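Local coordinates for Lin1840 protein (Listeria innocua serovar 6a, PDB 4ZOC) that probably hydrolyses terminal, non-reducing beta-D-glucosyl residues to release beta-D-glucose, as a family 3 beta-glucosidase of beta-1,2-glucan metabolism, at residues L104-S109 against R368-E373; S122-T127 against D361-K366; G281-R284 against E288-Q291; F292-G297 against D326-R331. The protein carries 2 engineered substitutions. One frame throughout, in Å; residues are numbered along the deposited sequence. Where two conformers were deposited one is given.

The four contacts form two groups. Contacts 1 and 2 share helix 361-374, which packs along the consecutive helices 103-108 and 112-128; their centres lie 16 Å apart. Contacts 3 and 4 share helix 286-295, with centres 15 Å apart, and touch where the Phe292 ring meets Thr282 and Ala283. Between the groups, the centres are 35 to 42 Å apart. Along the chain, contacts 3 and 4 follow in series inside the loop closed by contact 2, itself nested in that of contact 1. The first group thus joins the TIM-barrel domain to the chain entering the six-stranded mixed sheet, whereas the second stays within the barrel domain, contact 3 also reaching the second subunit.

Contact 1: L104-S109 against R368-E373; sequences LALGCS and RAAGVE
Ser109 and Glu373 form the close part of this contact, with CA atoms 5.0 Å apart. The CA of Ser109 points its hydrogen at the carbonyl O of Glu373, giving a CA-H...O contact of 3.3 Å with an angle of 155° at the hydrogen. Beside it the two CB atoms, Ser109 CB and Glu373 CB, stand 4.0 Å apart, so the approach is made by backbone and first side-chain atoms and not by polar ends. The serine hydroxyl is occupied within its own segment: a chi1 of 79° turns OG back toward the preceding residues, where it donates to Leu106 O at 2.8 Å, lying in the carbonyl plane. Asp111 N also bonds this hydroxyl, which fixes its rotation further. The carboxylate of Glu373 bends off at chi2 (-73°) and is paired by Lys639 at OE2 and Lys665 at OE1, two lysines of the five-stranded sheet; Lys665 also bonds Ser109 O and so ties the two segments together.

One turn back the packing is looser. Leu106 reaches across with CD2, which comes only to 4.4 Å from Ala370 CB, and the CA atoms of Leu106 and Ala370 are 7.4 Å apart; helix 112-128 touches both side chains here. Farther round helix 361-374, Ala369 is exposed and Arg368 turns to Asp538. No hydrogen bond crosses between the segments. The arrangement is buried helix packing at a domain junction of a family 3 glycosidase: a TIM-barrel-domain helix meets the helix leading into strand 376-380, and the lysine pairs tie in the fibronectin type III-like part.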
loop_
_atom_site.group_PDB
_atom_site.type_symbol
_atom_site.label_atom_id
_atom_site.label_comp_id
_atom_site.label_asym_id
_atom_site.label_seq_id
_atom_site.Cartn_x
_atom_site.Cartn_y
_atom_site.Cartn_z
ATOM N N LEU A 104 15.283 -14.504 5.647
ATOM C CA LEU A 104 13.898 -14.515 6.166
ATOM C C LEU A 104 13.755 -15.743 7.075
ATOM O O LEU A 104 13.125 -15.673 8.089
ATOM C CB LEU A 104 12.924 -14.523 5.002
ATOM C CG LEU A 104 11.474 -14.300 5.452
ATOM C CD1 LEU A 104 11.295 -13.138 6.424
ATOM C CD2 LEU A 104 10.559 -14.197 4.277
ATOM N N ALA A 105 14.377 -16.859 6.699
ATOM C CA ALA A 105 14.401 -18.075 7.543
ATOM C C ALA A 105 15.199 -17.807 8.830
ATOM O O ALA A 105 14.797 -18.173 9.942
ATOM C CB ALA A 105 14.969 -19.226 6.794
ATOM N N LEU A 106 16.338 -17.149 8.700
ATOM C CA LEU A 106 17.121 -16.838 9.879
ATOM C C LEU A 106 16.283 -15.972 10.841
ATOM O O LEU A 106 16.465 -16.014 12.012
ATOM C CB LEU A 106 18.472 -16.188 9.544
ATOM C CG LEU A 106 19.433 -17.041 8.714
ATOM C CD1 LEU A 106 20.683 -16.295 8.329
ATOM C CD2 LEU A 106 19.764 -18.311 9.450
ATOM N N GLY A 107 15.445 -15.110 10.330
ATOM C CA GLY A 107 14.585 -14.237 11.142
ATOM C C GLY A 107 13.704 -15.191 11.982
ATOM O O GLY A 107 13.545 -15.024 13.180
ATOM N N CYS A 108 13.229 -16.217 11.351
ATOM C CA CYS A 108 12.333 -17.213 12.064
ATOM C C CYS A 108 13.036 -18.022 13.193
ATOM O O CYS A 108 12.376 -18.584 14.026
ATOM C CB CYS A 108 11.653 -18.172 11.104
ATOM S SG CYS A 108 10.565 -17.387 9.883
ATOM N N SER A 109 14.385 -18.095 13.169
ATOM C CA SER A 109 15.143 -18.654 14.268
ATOM C C SER A 109 14.934 -17.913 15.563
ATOM O O SER A 109 15.033 -18.549 16.585
ATOM C CB SER A 109 16.656 -18.735 14.017
ATOM O OG SER A 109 17.291 -17.481 14.209
ATOM N N ARG A 368 23.660 -26.813 9.144
ATOM C CA ARG A 368 22.569 -27.683 9.491
ATOM C C ARG A 368 21.839 -27.181 10.742
ATOM O O ARG A 368 20.578 -27.107 10.762
ATOM C CB ARG A 368 23.076 -29.072 9.687
ATOM C CG ARG A 368 22.076 -30.199 9.743
ATOM C CD ARG A 368 23.136 -31.342 9.709
ATOM N NE ARG A 368 22.490 -32.511 10.007
ATOM C CZ ARG A 368 22.981 -33.718 9.866
ATOM N NH1 ARG A 368 24.213 -33.936 9.446
ATOM N NH2 ARG A 368 22.166 -34.690 10.164
ATOM N N ALA A 369 22.608 -26.809 11.764
ATOM C CA ALA A 369 22.069 -26.334 13.016
ATOM C C ALA A 369 21.234 -25.078 12.741
ATOM O O ALA A 369 20.148 -24.946 13.292
ATOM C CB ALA A 369 23.181 -26.013 14.002
ATOM N N ALA A 370 21.726 -24.180 11.864
ATOM C CA ALA A 370 20.979 -22.993 11.517
ATOM C C ALA A 370 19.645 -23.347 10.863
ATOM O O ALA A 370 18.646 -22.707 11.173
ATOM C CB ALA A 370 21.748 -22.038 10.617
ATOM N N GLY A 371 19.681 -24.296 9.926
ATOM C CA GLY A 371 18.472 -24.783 9.249
ATOM C C GLY A 371 17.459 -25.368 10.227
ATOM O O GLY A 371 16.253 -25.068 10.089
ATOM N N VAL A 372 17.897 -26.197 11.192
ATOM C CA VAL A 372 16.941 -26.738 12.157
ATOM C C VAL A 372 16.442 -25.670 13.138
ATOM O O VAL A 372 15.384 -25.839 13.795
ATOM C CB VAL A 372 17.413 -28.042 12.843
ATOM C CG1 VAL A 372 17.811 -29.067 11.785
ATOM C CG2 VAL A 372 18.550 -27.851 13.743
ATOM N N GLU A 373 17.206 -24.587 13.322
ATOM C CA GLU A 373 16.698 -23.452 14.177
ATOM C C GLU A 373 15.639 -22.578 13.494
ATOM O O GLU A 373 14.812 -21.966 14.167
ATOM C CB GLU A 373 17.831 -22.479 14.598
ATOM C CG GLU A 373 18.866 -23.119 15.517
ATOM C CD GLU A 373 18.352 -23.342 16.905
ATOM O OE1 GLU A 373 17.533 -22.527 17.390
ATOM O OE2 GLU A 373 18.742 -24.369 17.480
#

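Contact 2: S122-T127 against D361-K366; sequences SALEAT and DESRGK
A water-bridged helix-helix contact joins Glu125 of helix 112-128, in the TIM-barrel domain, to Ser363 in the first turn of helix 361-374, which leads to the six-stranded mixed sheet. The bridging water donates to Glu125 OE2 at 2.7 Å and accepts from Ser363 OG at 2.7 Å, so the direction of both bonds is settled. Direct touch is slight: Glu125 OE2 stays 4.2 Å from Ser363 CB, and Leu124 CD2 lies alongside at 4.3 Å from Ser363 OG. Glu125 places its carboxylate by an extended chain beyond CG (chi2 -171°). There OE2 is also bonded by Thr98 OG1 and Leu359 N, while Lys97 N bonds OE1; with so many donors, the buried carboxylate is held firmly and probably favoured in its charged form. Along helix 361-374, Lys366 NZ and Glu362 OE2, one turn apart, form a salt bridge at 3.2 Å whose hydrogen bond is weak. The Lys366 side chain also touches Val117 and Val121 of helix 112-128. In the fold, helix 112-128 runs in the chain between barrel strands 87-90 and 133-134, and helix 361-374 lies against it on the way to strand 376-380.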
loop_
_atom_site.group_PDB
_atom_site.type_symbol
_atom_site.label_atom_id
_atom_site.label_comp_id
_atom_site.label_asym_id
_atom_site.label_seq_id
_atom_site.Cartn_x
_atom_site.Cartn_y
_atom_site.Cartn_z
ATOM N N SER A 122 30.560 -17.229 7.121
ATOM C CA SER A 122 30.531 -16.548 5.857
ATOM C C SER A 122 31.840 -15.780 5.681
ATOM O O SER A 122 32.459 -15.844 4.629
ATOM C CB SER A 122 29.388 -15.570 5.868
ATOM O OG SER A 122 28.108 -16.255 5.818
ATOM N N ALA A 123 32.209 -15.025 6.718
ATOM C CA ALA A 123 33.447 -14.221 6.673
ATOM C C ALA A 123 34.704 -15.082 6.639
ATOM O O ALA A 123 35.618 -14.760 5.920
ATOM C CB ALA A 123 33.530 -13.246 7.822
ATOM N N LEU A 124 34.707 -16.185 7.380
ATOM C CA LEU A 124 35.849 -17.120 7.340
ATOM C C LEU A 124 36.102 -17.568 5.897
ATOM O O LEU A 124 37.228 -17.567 5.398
ATOM C CB LEU A 124 35.489 -18.338 8.269
ATOM C CG LEU A 124 36.450 -19.535 8.125
ATOM C CD1 LEU A 124 37.748 -19.231 8.845
ATOM C CD2 LEU A 124 35.793 -20.788 8.609
ATOM N N GLU A 125 35.028 -17.954 5.229
ATOM C CA GLU A 125 35.109 -18.421 3.849
ATOM C C GLU A 125 35.363 -17.348 2.804
ATOM O O GLU A 125 36.201 -17.529 1.918
ATOM C CB GLU A 125 33.817 -19.210 3.506
ATOM C CG GLU A 125 33.671 -20.498 4.336
ATOM C CD GLU A 125 32.548 -21.359 3.858
ATOM O OE1 GLU A 125 31.642 -20.834 3.155
ATOM O OE2 GLU A 125 32.555 -22.586 4.178
ATOM N N ALA A 126 34.670 -16.204 2.954
ATOM C CA ALA A 126 34.735 -15.131 2.000
ATOM C C ALA A 126 36.138 -14.528 2.058
ATOM O O ALA A 126 36.716 -14.248 0.991
ATOM C CB ALA A 126 33.704 -14.057 2.305
ATOM N N THR A 127 36.696 -14.380 3.259
ATOM C CA THR A 127 38.091 -13.861 3.344
ATOM C C THR A 127 39.072 -14.829 2.755
ATOM O O THR A 127 40.087 -14.410 2.210
ATOM C CB THR A 127 38.454 -13.469 4.785
ATOM O OG1 THR A 127 38.322 -14.598 5.680
ATOM C CG2 THR A 127 37.568 -12.307 5.269
ATOM N N ASP A 361 33.560 -29.660 7.259
ATOM C CA ASP A 361 32.508 -30.340 7.978
ATOM C C ASP A 361 31.972 -29.557 9.198
ATOM O O ASP A 361 30.788 -29.591 9.433
ATOM C CB ASP A 361 32.981 -31.731 8.416
ATOM C CG ASP A 361 33.177 -32.643 7.222
ATOM O OD1 ASP A 361 32.766 -32.294 6.088
ATOM O OD2 ASP A 361 33.750 -33.712 7.402
ATOM N N GLU A 362 32.826 -28.917 9.987
ATOM C CA GLU A 362 32.389 -28.053 11.068
ATOM C C GLU A 362 31.407 -26.972 10.547
ATOM O O GLU A 362 30.347 -26.746 11.135
ATOM C CB GLU A 362 33.607 -27.370 11.734
ATOM C CG GLU A 362 33.273 -26.817 13.097
ATOM C CD GLU A 362 34.360 -25.946 13.673
ATOM O OE1 GLU A 362 35.499 -25.937 13.144
ATOM O OE2 GLU A 362 34.067 -25.250 14.662
ATOM N N SER A 363 31.785 -26.305 9.469
ATOM C CA SER A 363 30.939 -25.267 8.889
ATOM C C SER A 363 29.610 -25.870 8.372
ATOM O O SER A 363 28.542 -25.305 8.622
ATOM C CB SER A 363 31.643 -24.502 7.790
ATOM O OG SER A 363 32.685 -23.717 8.344
ATOM N N ARG A 364 29.662 -26.995 7.688
ATOM C CA ARG A 364 28.403 -27.738 7.354
ATOM C C ARG A 364 27.494 -28.082 8.555
ATOM O O ARG A 364 26.255 -27.904 8.424
ATOM C CB ARG A 364 28.643 -29.002 6.504
ATOM C CG ARG A 364 29.272 -28.656 5.136
ATOM C CD ARG A 364 29.500 -29.895 4.284
ATOM N NE ARG A 364 28.244 -30.262 3.726
ATOM C CZ ARG A 364 27.933 -30.466 2.441
ATOM N NH1 ARG A 364 28.823 -30.502 1.434
ATOM N NH2 ARG A 364 26.690 -30.723 2.230
ATOM N N GLY A 365 28.072 -28.483 9.701
ATOM C CA GLY A 365 27.324 -28.685 10.942
ATOM C C GLY A 365 26.684 -27.397 11.445
ATOM O O GLY A 365 25.529 -27.389 11.871
ATOM N N LYS A 366 27.396 -26.262 11.321
ATOM C CA LYS A 366 26.810 -25.007 11.720
ATOM C C LYS A 366 25.577 -24.636 10.831
ATOM O O LYS A 366 24.554 -24.185 11.340
ATOM C CB LYS A 366 27.835 -23.919 11.703
ATOM C CG LYS A 366 28.864 -24.113 12.782
ATOM C CD LYS A 366 30.105 -23.238 12.678
ATOM C CE LYS A 366 31.058 -23.578 13.804
ATOM N NZ LYS A 366 32.327 -22.887 13.500
HETATM O O HOH W 1 34.143 -23.599 6.127
#

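Contact 3: G281-R284 against E288-Q291; sequences GTAR and EAAQ
Ala283, in an extended backbone conformation (phi -148°), carries the loop past the first turn of helix 286-295, its CA 5.3 Å from that of Glu288. Its methyl group is the inner half of the contact: Ala283 CB lies 3.7 Å from Glu288 CB and 3.6 Å from Ala289 N, with Ala289 CB a little farther, at 4.3 Å. The polar half is one hydrogen bond, Arg284 N to Glu288 OE1 at 2.9 Å. Glu288 sets its CG beside its own backbone N (chi1 -71°) and runs out extended from there, bringing OE1 back over the loop. The N-H meets this oxygen from above the carboxylate plane, 47° out of it, and Arg284 CB also lies close to OE1, at 3.5 Å. The arginine's charged end leads elsewhere: Arg284 NH1 forms a salt bridge with Glu718 of the second subunit, where Ile653 of that subunit also packs on Thr282. Asn285 OD1, meanwhile, takes the Glu288 N-H. The two bonds resemble a capping box, but the glutamate accepts from the residue before Asn285, so the classical box is not met; here they shape the loop-to-helix turn of a barrel-domain helix at the dimer interface.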
loop_
_atom_site.group_PDB
_atom_site.type_symbol
_atom_site.label_atom_id
_atom_site.label_comp_id
_atom_site.label_asym_id
_atom_site.label_seq_id
_atom_site.Cartn_x
_atom_site.Cartn_y
_atom_site.Cartn_z
ATOM N N GLY A 281 13.983 10.803 -13.080
ATOM C CA GLY A 281 13.578 12.166 -13.459
ATOM C C GLY A 281 13.941 13.244 -12.488
ATOM O O GLY A 281 13.221 14.282 -12.385
ATOM N N THR A 282 15.031 12.993 -11.734
ATOM C CA THR A 282 15.534 13.993 -10.798
ATOM C C THR A 282 16.987 14.452 -11.178
ATOM O O THR A 282 17.628 15.172 -10.422
ATOM C CB THR A 282 15.457 13.504 -9.346
ATOM O OG1 THR A 282 16.210 12.262 -9.218
ATOM C CG2 THR A 282 13.983 13.265 -8.912
ATOM N N ALA A 283 17.483 14.032 -12.328
ATOM C CA ALA A 283 18.702 14.597 -12.877
ATOM C C ALA A 283 18.506 14.517 -14.385
ATOM O O ALA A 283 18.012 13.532 -14.908
ATOM C CB ALA A 283 19.939 13.854 -12.440
ATOM N N ARG A 284 18.957 15.542 -15.112
ATOM C CA ARG A 284 18.690 15.576 -16.569
ATOM C C ARG A 284 19.679 14.729 -17.372
ATOM O O ARG A 284 19.390 14.256 -18.443
ATOM C CB ARG A 284 18.671 17.083 -17.072
ATOM C CG ARG A 284 18.232 17.300 -18.554
ATOM C CD ARG A 284 18.035 18.807 -18.865
ATOM N NE ARG A 284 17.221 19.026 -20.083
ATOM C CZ ARG A 284 16.453 20.117 -20.393
ATOM N NH1 ARG A 284 15.777 20.172 -21.545
ATOM N NH2 ARG A 284 16.330 21.188 -19.600
ATOM N N GLU A 288 24.472 16.005 -14.081
ATOM C CA GLU A 288 23.693 16.275 -12.923
ATOM C C GLU A 288 23.661 15.100 -11.910
ATOM O O GLU A 288 23.694 15.319 -10.709
ATOM C CB GLU A 288 22.237 16.668 -13.357
ATOM C CG GLU A 288 22.191 18.072 -14.011
ATOM C CD GLU A 288 20.811 18.673 -14.127
ATOM O OE1 GLU A 288 19.769 18.000 -13.838
ATOM O OE2 GLU A 288 20.757 19.831 -14.596
ATOM N N ALA A 289 23.532 13.881 -12.427
ATOM C CA ALA A 289 23.561 12.672 -11.596
ATOM C C ALA A 289 24.814 12.637 -10.717
ATOM O O ALA A 289 24.750 12.446 -9.490
ATOM C CB ALA A 289 23.495 11.427 -12.461
ATOM N N ALA A 290 25.964 12.928 -11.341
ATOM C CA ALA A 290 27.241 13.049 -10.621
ATOM C C ALA A 290 27.213 14.155 -9.592
ATOM O O ALA A 290 27.596 13.997 -8.437
ATOM C CB ALA A 290 28.372 13.291 -11.655
ATOM N N GLN A 291 26.779 15.325 -10.001
ATOM C CA GLN A 291 26.773 16.434 -9.055
ATOM C C GLN A 291 25.905 16.139 -7.840
ATOM O O GLN A 291 26.309 16.327 -6.728
ATOM C CB GLN A 291 26.266 17.709 -9.731
ATOM C CG GLN A 291 26.300 18.923 -8.840
ATOM C CD GLN A 291 25.650 20.147 -9.481
ATOM O OE1 GLN A 291 25.560 20.296 -10.707
ATOM N NE2 GLN A 291 25.228 21.053 -8.633
#

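Contact 4: F292-G297 against D326-R331; sequences FSMEAG and DEAVLR
Arg331 presents the flat group of this contact, its guanidinium approached by the carbonyl O of Gly297. One face lies over the arginine's own helix: Glu327 O sits 3.8 Å from the plane, over its centre, and Ala328 N is 4.0 Å from it, displaced toward the rim. Gly297 O comes in obliquely instead, 4.1 Å from Arg331 NH1, too far for the pair to be more than a loose electrostatic approach. The stronger partner of NH1 is Asp299, in a salt bridge, and Gly297 O is itself bonded by Arg258 NH2, so both ends have nearer polar partners. The bend at chi3 (-71°) brings the guanidinium back over the preceding turn of its helix, where its face meets Glu327 O.

The apolar half consists of Met294 CE at 4.0 Å from Ala328 CB. Met294 was deposited in two conformers, and this touch belongs to one of them, so it is less certain than the backbone geometry. Tyr307 and Leu311 of helix 306-316 also pack on this side chain.

Gly297 takes a positive phi of 89°, a conformation suited to glycine. Gly297 N bonds back to Met294 O at 2.9 Å, within the pair of bonds that closes the last turn. The result is a Schellman motif ending helix 286-295, packed against helix 322-338 in the TIM-barrel domain; from it the chain runs on through Asp299 to barrel strand 301-302.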
loop_
_atom_site.group_PDB
_atom_site.type_symbol
_atom_site.label_atom_id
_atom_site.label_comp_id
_atom_site.label_asym_id
_atom_site.label_seq_id
_atom_site.Cartn_x
_atom_site.Cartn_y
_atom_site.Cartn_z
ATOM N N PHE A 292 24.663 15.720 -8.081
ATOM C CA PHE A 292 23.698 15.572 -6.966
ATOM C C PHE A 292 24.093 14.379 -6.073
ATOM O O PHE A 292 23.995 14.448 -4.888
ATOM C CB PHE A 292 22.267 15.418 -7.514
ATOM C CG PHE A 292 21.824 16.532 -8.433
ATOM C CD1 PHE A 292 22.359 17.816 -8.312
ATOM C CD2 PHE A 292 20.828 16.314 -9.356
ATOM C CE1 PHE A 292 21.910 18.826 -9.162
ATOM C CE2 PHE A 292 20.357 17.344 -10.184
ATOM C CZ PHE A 292 20.922 18.576 -10.071
ATOM N N SER A 293 24.651 13.326 -6.670
ATOM C CA SER A 293 25.129 12.187 -5.881
ATOM C C SER A 293 26.302 12.553 -5.021
ATOM O O SER A 293 26.337 12.171 -3.898
ATOM C CB SER A 293 25.406 10.949 -6.769
ATOM O OG SER A 293 24.175 10.547 -7.383
ATOM N N MET A 294 27.263 13.319 -5.544
ATOM C CA MET A 294 28.372 13.721 -4.677
ATOM C C MET A 294 27.932 14.727 -3.587
ATOM O O MET A 294 28.398 14.668 -2.449
ATOM C CB MET A 294 29.578 14.254 -5.463
ATOM C CG MET A 294 30.779 14.423 -4.554
ATOM S SD MET A 294 32.352 14.051 -5.323
ATOM C CE MET A 294 32.438 12.303 -4.998
ATOM N N GLU A 295 27.027 15.634 -3.929
ATOM C CA GLU A 295 26.473 16.510 -2.936
ATOM C C GLU A 295 25.839 15.723 -1.790
ATOM O O GLU A 295 25.893 16.114 -0.617
ATOM C CB GLU A 295 25.470 17.434 -3.575
ATOM C CG GLU A 295 26.131 18.589 -4.344
ATOM C CD GLU A 295 25.173 19.420 -5.155
ATOM O OE1 GLU A 295 24.004 19.016 -5.230
ATOM O OE2 GLU A 295 25.591 20.517 -5.673
ATOM N N ALA A 296 25.188 14.604 -2.148
ATOM C CA ALA A 296 24.519 13.758 -1.144
ATOM C C ALA A 296 25.497 12.835 -0.452
ATOM O O ALA A 296 25.124 12.060 0.444
ATOM C CB ALA A 296 23.392 12.950 -1.814
ATOM N N GLY A 297 26.786 12.843 -0.826
ATOM C CA GLY A 297 27.756 12.070 -0.057
ATOM C C GLY A 297 28.024 10.605 -0.415
ATOM O O GLY A 297 28.540 9.806 0.421
ATOM N N ASP A 326 37.567 15.219 -2.029
ATOM C CA ASP A 326 38.590 14.834 -1.055
ATOM C C ASP A 326 38.029 14.064 0.146
ATOM O O ASP A 326 38.688 13.185 0.773
ATOM C CB ASP A 326 39.348 16.058 -0.554
ATOM C CG ASP A 326 40.165 16.708 -1.628
ATOM O OD1 ASP A 326 40.267 16.190 -2.766
ATOM O OD2 ASP A 326 40.647 17.821 -1.377
ATOM N N GLU A 327 36.830 14.426 0.527
ATOM C CA GLU A 327 36.186 13.750 1.668
ATOM C C GLU A 327 35.847 12.310 1.290
ATOM O O GLU A 327 36.088 11.412 2.083
ATOM C CB GLU A 327 34.943 14.538 2.184
ATOM C CG GLU A 327 35.363 15.819 2.937
ATOM C CD GLU A 327 34.309 16.910 3.033
ATOM O OE1 GLU A 327 33.098 16.618 2.897
ATOM O OE2 GLU A 327 34.721 18.077 3.295
ATOM N N ALA A 328 35.322 12.112 0.101
ATOM C CA ALA A 328 34.987 10.785 -0.357
ATOM C C ALA A 328 36.268 9.929 -0.504
ATOM O O ALA A 328 36.328 8.783 -0.051
ATOM C CB ALA A 328 34.248 10.842 -1.698
ATOM N N VAL A 329 37.300 10.512 -1.091
ATOM C CA VAL A 329 38.561 9.795 -1.229
ATOM C C VAL A 329 39.130 9.384 0.159
ATOM O O VAL A 329 39.569 8.243 0.349
ATOM C CB VAL A 329 39.569 10.601 -2.088
ATOM C CG1 VAL A 329 40.949 9.971 -2.032
ATOM C CG2 VAL A 329 39.089 10.737 -3.512
ATOM N N LEU A 330 39.159 10.305 1.123
ATOM C CA LEU A 330 39.637 10.032 2.442
ATOM C C LEU A 330 38.827 8.894 3.064
ATOM O O LEU A 330 39.379 8.005 3.688
ATOM C CB LEU A 330 39.560 11.253 3.329
ATOM C CG LEU A 330 40.100 11.043 4.750
ATOM C CD1 LEU A 330 41.512 10.475 4.814
ATOM C CD2 LEU A 330 40.009 12.370 5.493
ATOM N N ARG A 331 37.499 8.914 2.904
ATOM C CA ARG A 331 36.748 7.754 3.399
ATOM C C ARG A 331 37.152 6.367 2.779
ATOM O O ARG A 331 37.300 5.342 3.516
ATOM C CB ARG A 331 35.240 8.046 3.331
ATOM C CG ARG A 331 34.815 9.111 4.327
ATOM C CD ARG A 331 33.279 9.274 4.475
ATOM N NE ARG A 331 32.674 9.889 3.322
ATOM C CZ ARG A 331 32.429 11.193 3.156
ATOM N NH1 ARG A 331 31.843 11.627 2.046
ATOM N NH2 ARG A 331 32.725 12.052 4.116
#